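Local coordinates for probable hydrolase (Pseudomonas aeruginosa, PDB 7AL6), which is of unknown function but adopts the alpha/beta-hydrolase fold and may be a lipolytic hydrolase, at residues L152-A166 with V193-L207. Numbering follows the deposited sequence.
Sequences LRHKRKPVYAELEKA and VPGGYTWRTDARLTL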
loop_
_atom_site.group_PDB
_atom_site.type_symbol
_atom_site.label_atom_id
_atom_site.label_comp_id
_atom_site.label_asym_id
_atom_site.label_seq_id
_atom_site.Cartn_x
_atom_site.Cartn_y
_atom_site.Cartn_z
ATOM N N LEU A 152 5.199 14.533 -12.489
ATOM C CA LEU A 152 6.147 13.875 -11.599
ATOM C C LEU A 152 6.537 12.492 -12.076
ATOM O O LEU A 152 7.606 11.990 -11.706
ATOM C CB LEU A 152 5.575 13.755 -10.192
ATOM C CG LEU A 152 6.622 13.398 -9.132
ATOM C CD1 LEU A 152 7.454 14.639 -8.849
ATOM C CD2 LEU A 152 5.950 12.856 -7.892
ATOM N N ARG A 153 5.666 11.839 -12.835
ATOM C CA ARG A 153 6.000 10.521 -13.370
ATOM C C ARG A 153 7.401 10.491 -13.984
ATOM O O ARG A 153 8.112 9.485 -13.878
ATOM C CB ARG A 153 4.950 10.117 -14.412
ATOM C CG ARG A 153 4.883 11.045 -15.644
ATOM C CD ARG A 153 3.487 11.080 -16.293
ATOM N NE ARG A 153 3.013 9.760 -16.724
ATOM C CZ ARG A 153 1.937 9.137 -16.238
ATOM N NH1 ARG A 153 1.190 9.705 -15.289
ATOM N NH2 ARG A 153 1.600 7.938 -16.705
ATOM N N HIS A 154 7.815 11.589 -14.620
ATOM C CA HIS A 154 8.994 11.629 -15.477
ATOM C C HIS A 154 10.305 11.888 -14.713
ATOM O O HIS A 154 11.322 12.212 -15.349
ATOM C CB HIS A 154 8.818 12.702 -16.572
ATOM C CG HIS A 154 7.571 12.540 -17.401
ATOM N ND1 HIS A 154 7.345 11.437 -18.201
ATOM C CD2 HIS A 154 6.497 13.352 -17.573
ATOM C CE1 HIS A 154 6.177 11.563 -18.805
ATOM N NE2 HIS A 154 5.640 12.713 -18.438
ATOM N N LYS A 155 10.314 11.748 -13.380
ATOM C CA LYS A 155 11.515 12.023 -12.584
ATOM C C LYS A 155 12.347 10.756 -12.387
ATOM O O LYS A 155 11.809 9.656 -12.223
ATOM C CB LYS A 155 11.163 12.620 -11.213
ATOM C CG LYS A 155 10.448 13.974 -11.243
ATOM C CD LYS A 155 11.394 15.156 -11.011
ATOM C CE LYS A 155 10.611 16.468 -10.849
ATOM N NZ LYS A 155 11.315 17.635 -11.440
ATOM N N ARG A 156 13.650 10.952 -12.401
ATOM C CA ARG A 156 14.650 9.890 -12.201
ATOM C C ARG A 156 15.775 10.470 -11.354
ATOM O O ARG A 156 15.914 11.685 -11.291
ATOM C CB ARG A 156 15.101 9.339 -13.550
ATOM C CG ARG A 156 13.946 8.865 -14.416
ATOM C CD ARG A 156 13.449 7.490 -14.023
ATOM N NE ARG A 156 12.456 6.972 -14.952
ATOM C CZ ARG A 156 11.155 7.205 -14.864
ATOM N NH1 ARG A 156 10.687 7.954 -13.885
ATOM N NH2 ARG A 156 10.322 6.695 -15.751
ATOM N N LYS A 157 16.511 9.591 -10.693
ATOM C CA LYS A 157 17.607 9.933 -9.765
ATOM C C LYS A 157 18.944 9.605 -10.426
ATOM O O LYS A 157 18.988 8.652 -11.167
ATOM C CB LYS A 157 17.376 9.171 -8.461
ATOM C CG LYS A 157 15.923 8.774 -8.236
ATOM C CD LYS A 157 15.459 8.733 -6.819
ATOM C CE LYS A 157 14.306 7.780 -6.623
ATOM N NZ LYS A 157 13.015 8.494 -6.611
ATOM N N PRO A 158 20.001 10.421 -10.255
ATOM C CA PRO A 158 21.315 10.114 -10.782
ATOM C C PRO A 158 21.946 8.851 -10.201
ATOM O O PRO A 158 21.666 8.527 -9.115
ATOM C CB PRO A 158 22.245 11.223 -10.296
ATOM C CG PRO A 158 21.352 12.328 -9.834
ATOM C CD PRO A 158 19.951 11.777 -9.731
ATOM N N VAL A 159 22.787 8.185 -10.974
ATOM C CA VAL A 159 23.525 7.008 -10.533
ATOM C C VAL A 159 25.004 7.349 -10.537
ATOM O O VAL A 159 25.496 7.950 -11.492
ATOM C CB VAL A 159 23.241 5.783 -11.428
ATOM C CG1 VAL A 159 24.047 4.617 -10.960
ATOM C CG2 VAL A 159 21.770 5.477 -11.432
ATOM N N TYR A 160 25.680 7.013 -9.457
ATOM C CA TYR A 160 27.125 7.239 -9.268
ATOM C C TYR A 160 27.792 5.874 -9.306
ATOM O O TYR A 160 27.533 5.086 -8.419
ATOM C CB TYR A 160 27.401 7.988 -7.961
ATOM C CG TYR A 160 26.695 9.314 -7.932
ATOM C CD1 TYR A 160 27.258 10.436 -8.504
ATOM C CD2 TYR A 160 25.407 9.410 -7.459
ATOM C CE1 TYR A 160 26.576 11.634 -8.562
ATOM C CE2 TYR A 160 24.715 10.600 -7.501
ATOM C CZ TYR A 160 25.296 11.714 -8.065
ATOM O OH TYR A 160 24.607 12.877 -8.092
ATOM N N ALA A 161 28.631 5.600 -10.304
ATOM C CA ALA A 161 29.382 4.339 -10.413
ATOM C C ALA A 161 30.376 4.269 -9.257
ATOM O O ALA A 161 30.567 3.206 -8.718
ATOM C CB ALA A 161 30.040 4.258 -11.759
ATOM N N GLU A 162 30.961 5.399 -8.891
ATOM C CA GLU A 162 31.990 5.500 -7.835
ATOM C C GLU A 162 31.415 6.196 -6.598
ATOM O O GLU A 162 30.758 7.222 -6.748
ATOM C CB GLU A 162 33.188 6.288 -8.365
ATOM C CG GLU A 162 34.045 5.543 -9.373
ATOM C CD GLU A 162 35.516 5.494 -9.005
ATOM O OE1 GLU A 162 36.191 4.551 -9.424
ATOM O OE2 GLU A 162 35.981 6.400 -8.291
ATOM N N LEU A 163 31.692 5.651 -5.421
ATOM C CA LEU A 163 31.248 6.176 -4.117
ATOM C C LEU A 163 31.778 7.599 -3.925
ATOM O O LEU A 163 30.997 8.485 -3.598
ATOM C CB LEU A 163 31.843 5.224 -3.091
ATOM C CG LEU A 163 31.215 5.217 -1.710
ATOM C CD1 LEU A 163 31.580 3.932 -0.996
ATOM C CD2 LEU A 163 31.647 6.412 -0.893
ATOM N N GLU A 164 33.063 7.821 -4.178
ATOM C CA GLU A 164 33.633 9.164 -4.127
ATOM C C GLU A 164 32.814 10.143 -4.961
ATOM O O GLU A 164 32.627 11.300 -4.573
ATOM C CB GLU A 164 35.078 9.140 -4.624
ATOM C CG GLU A 164 35.639 10.499 -4.982
ATOM C CD GLU A 164 37.056 10.403 -5.539
ATOM O OE1 GLU A 164 37.290 10.863 -6.684
ATOM O OE2 GLU A 164 37.931 9.851 -4.836
ATOM N N LYS A 165 32.344 9.708 -6.132
ATOM C CA LYS A 165 31.574 10.604 -6.984
ATOM C C LYS A 165 30.219 10.922 -6.361
ATOM O O LYS A 165 29.690 12.028 -6.556
ATOM C CB LYS A 165 31.377 9.989 -8.373
ATOM C CG LYS A 165 32.646 9.893 -9.248
ATOM C CD LYS A 165 33.418 11.209 -9.365
ATOM C CE LYS A 165 33.808 11.489 -10.823
ATOM N NZ LYS A 165 34.793 12.593 -10.952
ATOM N N ALA A 166 29.638 9.962 -5.624
ATOM C CA ALA A 166 28.382 10.236 -4.921
ATOM C C ALA A 166 28.588 11.284 -3.826
ATOM O O ALA A 166 27.776 12.207 -3.675
ATOM C CB ALA A 166 27.820 8.936 -4.339
ATOM N N VAL A 193 22.301 0.331 -6.690
ATOM C CA VAL A 193 21.484 0.194 -7.888
ATOM C C VAL A 193 22.391 -0.451 -8.940
ATOM O O VAL A 193 23.602 -0.624 -8.695
ATOM C CB VAL A 193 20.912 1.531 -8.374
ATOM C CG1 VAL A 193 19.982 2.110 -7.350
ATOM C CG2 VAL A 193 22.035 2.491 -8.721
ATOM N N PRO A 194 21.845 -0.907 -10.067
ATOM C CA PRO A 194 22.692 -1.572 -11.078
ATOM C C PRO A 194 23.804 -0.626 -11.505
ATOM O O PRO A 194 23.556 0.493 -11.966
ATOM C CB PRO A 194 21.708 -1.875 -12.211
ATOM C CG PRO A 194 20.365 -1.968 -11.513
ATOM C CD PRO A 194 20.425 -0.900 -10.460
ATOM N N GLY A 195 25.037 -1.046 -11.277
ATOM C CA GLY A 195 26.152 -0.176 -11.566
ATOM C C GLY A 195 26.216 1.051 -10.677
ATOM O O GLY A 195 26.361 2.181 -11.163
ATOM N N GLY A 196 26.096 0.842 -9.371
ATOM C CA GLY A 196 26.587 1.841 -8.450
ATOM C C GLY A 196 25.633 2.240 -7.357
ATOM O O GLY A 196 24.963 1.391 -6.764
ATOM N N TYR A 197 25.578 3.547 -7.103
ATOM C CA TYR A 197 24.867 4.114 -5.976
ATOM C C TYR A 197 24.002 5.277 -6.421
ATOM O O TYR A 197 24.286 5.961 -7.416
ATOM C CB TYR A 197 25.814 4.604 -4.909
ATOM C CG TYR A 197 26.596 3.553 -4.207
ATOM C CD1 TYR A 197 26.007 2.763 -3.238
ATOM C CD2 TYR A 197 27.936 3.342 -4.498
ATOM C CE1 TYR A 197 26.728 1.791 -2.577
ATOM C CE2 TYR A 197 28.673 2.371 -3.827
ATOM C CZ TYR A 197 28.060 1.595 -2.871
ATOM O OH TYR A 197 28.748 0.597 -2.196
ATOM N N THR A 198 22.958 5.506 -5.652
ATOM C CA THR A 198 21.994 6.607 -5.809
ATOM C C THR A 198 21.730 7.162 -4.409
ATOM O O THR A 198 21.722 6.386 -3.497
ATOM C CB THR A 198 20.736 6.100 -6.520
ATOM O OG1 THR A 198 20.989 6.025 -7.915
ATOM C CG2 THR A 198 19.525 6.972 -6.320
ATOM N N TRP A 199 21.538 8.462 -4.261
ATOM C CA TRP A 199 21.179 9.066 -2.960
ATOM C C TRP A 199 19.702 8.691 -2.771
ATOM O O TRP A 199 18.899 9.167 -3.551
ATOM C CB TRP A 199 21.446 10.581 -2.950
ATOM C CG TRP A 199 22.874 10.941 -2.683
ATOM C CD1 TRP A 199 23.862 11.127 -3.596
ATOM C CD2 TRP A 199 23.487 11.118 -1.406
ATOM N NE1 TRP A 199 25.040 11.404 -2.977
ATOM C CE2 TRP A 199 24.841 11.408 -1.632
ATOM C CE3 TRP A 199 23.023 11.072 -0.096
ATOM C CZ2 TRP A 199 25.728 11.657 -0.597
ATOM C CZ3 TRP A 199 23.903 11.313 0.928
ATOM C CH2 TRP A 199 25.235 11.606 0.679
ATOM N N ARG A 200 19.368 7.852 -1.791
ATOM C CA ARG A 200 17.992 7.341 -1.605
ATOM C C ARG A 200 17.075 8.528 -1.369
ATOM O O ARG A 200 17.329 9.290 -0.481
ATOM C CB ARG A 200 17.929 6.349 -0.447
ATOM C CG ARG A 200 16.537 5.812 -0.171
ATOM C CD ARG A 200 16.495 4.608 0.745
ATOM N NE ARG A 200 15.128 4.182 0.903
ATOM C CZ ARG A 200 14.257 4.760 1.702
ATOM N NH1 ARG A 200 14.629 5.771 2.457
ATOM N NH2 ARG A 200 13.023 4.314 1.762
ATOM N N THR A 201 15.981 8.596 -2.088
ATOM C CA THR A 201 15.113 9.754 -1.970
ATOM C C THR A 201 13.773 9.455 -2.640
ATOM O O THR A 201 13.607 8.459 -3.351
ATOM C CB THR A 201 15.785 10.987 -2.595
ATOM O OG1 THR A 201 15.127 12.176 -2.154
ATOM C CG2 THR A 201 15.738 10.912 -4.118
ATOM N N ASP A 202 12.793 10.276 -2.316
ATOM C CA ASP A 202 11.465 10.184 -2.896
ATOM C C ASP A 202 11.321 11.383 -3.817
ATOM O O ASP A 202 11.573 12.525 -3.406
ATOM C CB ASP A 202 10.416 10.157 -1.799
ATOM C CG ASP A 202 9.064 9.706 -2.276
ATOM O OD1 ASP A 202 8.572 10.172 -3.350
ATOM O OD2 ASP A 202 8.452 8.913 -1.511
ATOM N N ALA A 203 10.998 11.115 -5.079
ATOM C CA ALA A 203 10.834 12.201 -6.030
ATOM C C ALA A 203 9.753 13.179 -5.592
ATOM O O ALA A 203 9.778 14.338 -6.001
ATOM C CB ALA A 203 10.500 11.635 -7.407
ATOM N N ARG A 204 8.799 12.747 -4.771
ATOM C CA ARG A 204 7.789 13.682 -4.305
ATOM C C ARG A 204 8.406 14.798 -3.471
ATOM O O ARG A 204 7.780 15.848 -3.308
ATOM C CB ARG A 204 6.714 12.947 -3.494
ATOM C CG ARG A 204 5.828 12.022 -4.341
ATOM C CD ARG A 204 4.858 11.286 -3.434
ATOM N NE ARG A 204 5.489 10.097 -2.877
ATOM C CZ ARG A 204 4.868 9.199 -2.128
ATOM N NH1 ARG A 204 3.585 9.355 -1.817
ATOM N NH2 ARG A 204 5.543 8.151 -1.679
ATOM N N LEU A 205 9.596 14.569 -2.908
ATOM C CA LEU A 205 10.241 15.576 -2.091
ATOM C C LEU A 205 10.572 16.827 -2.897
ATOM O O LEU A 205 10.878 17.858 -2.293
ATOM C CB LEU A 205 11.534 15.024 -1.477
ATOM C CG LEU A 205 11.269 14.013 -0.354
ATOM C CD1 LEU A 205 12.480 13.270 0.070
ATOM C CD2 LEU A 205 10.651 14.717 0.860
ATOM N N THR A 206 10.564 16.745 -4.241
ATOM C CA THR A 206 10.832 17.904 -5.098
ATOM C C THR A 206 9.584 18.723 -5.396
ATOM O O THR A 206 9.697 19.781 -6.013
ATOM C CB THR A 206 11.455 17.488 -6.462
ATOM O OG1 THR A 206 10.500 16.762 -7.271
ATOM C CG2 THR A 206 12.641 16.641 -6.262
ATOM N N LEU A 207 8.400 18.232 -5.042
ATOM C CA LEU A 207 7.183 18.921 -5.413
ATOM C C LEU A 207 7.088 20.228 -4.632
ATOM O O LEU A 207 7.563 20.317 -3.498
ATOM C CB LEU A 207 5.967 18.073 -5.112
ATOM C CG LEU A 207 5.779 16.827 -5.990
ATOM C CD1 LEU A 207 4.762 15.894 -5.312
ATOM C CD2 LEU A 207 5.317 17.190 -7.392
HETATM O O HOH W 1 10.460 8.254 -6.047
HETATM O O HOH W 2 21.628 10.119 -6.677
#
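Y160 and Y197 join the two segments as a single antiparallel bridge, a hydrogen-bonded pair closed by Y160 N to Y197 O at 2.7 Å, almost straight at 175°, and by Y197 N to Y160 O at 2.8 Å. G196 CA makes a CA-H...O contact with Y160 O at 3.4 Å. One residue beyond Y197 in strand 196-199, T198 OG1 donates to P158 O at 2.9 Å. That carbonyl also accepts a hydrogen bond from a water, which in turn accepts from W199 N.

One face of the Y160 ring meets both the helix and the strand: the W199 indole turns its edge toward it in an offset T-shaped pair, planes at 82°, and A166 CA lies over the same face near the rim. W199 NE1 donates to A166 O at 2.9 Å; the acceptor is in the indole plane, but the donor stands above the carbonyl plane. This bond pins the first turn of helix 163-172 to the strand.

Beyond the bridge lies K157. Its CB rests on T198 CG2, CD presses tightly on T201 CG2, CE passes T201 O, and NZ makes a weak bond to T201 O at 3.3 Å. A chain bent at chi2 and chi4 brings NZ round to a water shared with A203 N. L152, with CG anti to its backbone nitrogen (chi1 -166°), inserts its two methyls separately: CD1 meets L207 CD2 at 3.6 Å and CD2 meets R204 CG. R204 grips D202 side-on and reaches the backbone carbonyl of R69; D202 also bonds the Y75 hydroxyl.

Strand 196-199 pairs on its other side with strand 190-193, so the bridge adds an extended segment to a small beta-hairpin, within an insertion between strands 119-125 and 229-234 consistent with the cap of alpha/beta hydrolases.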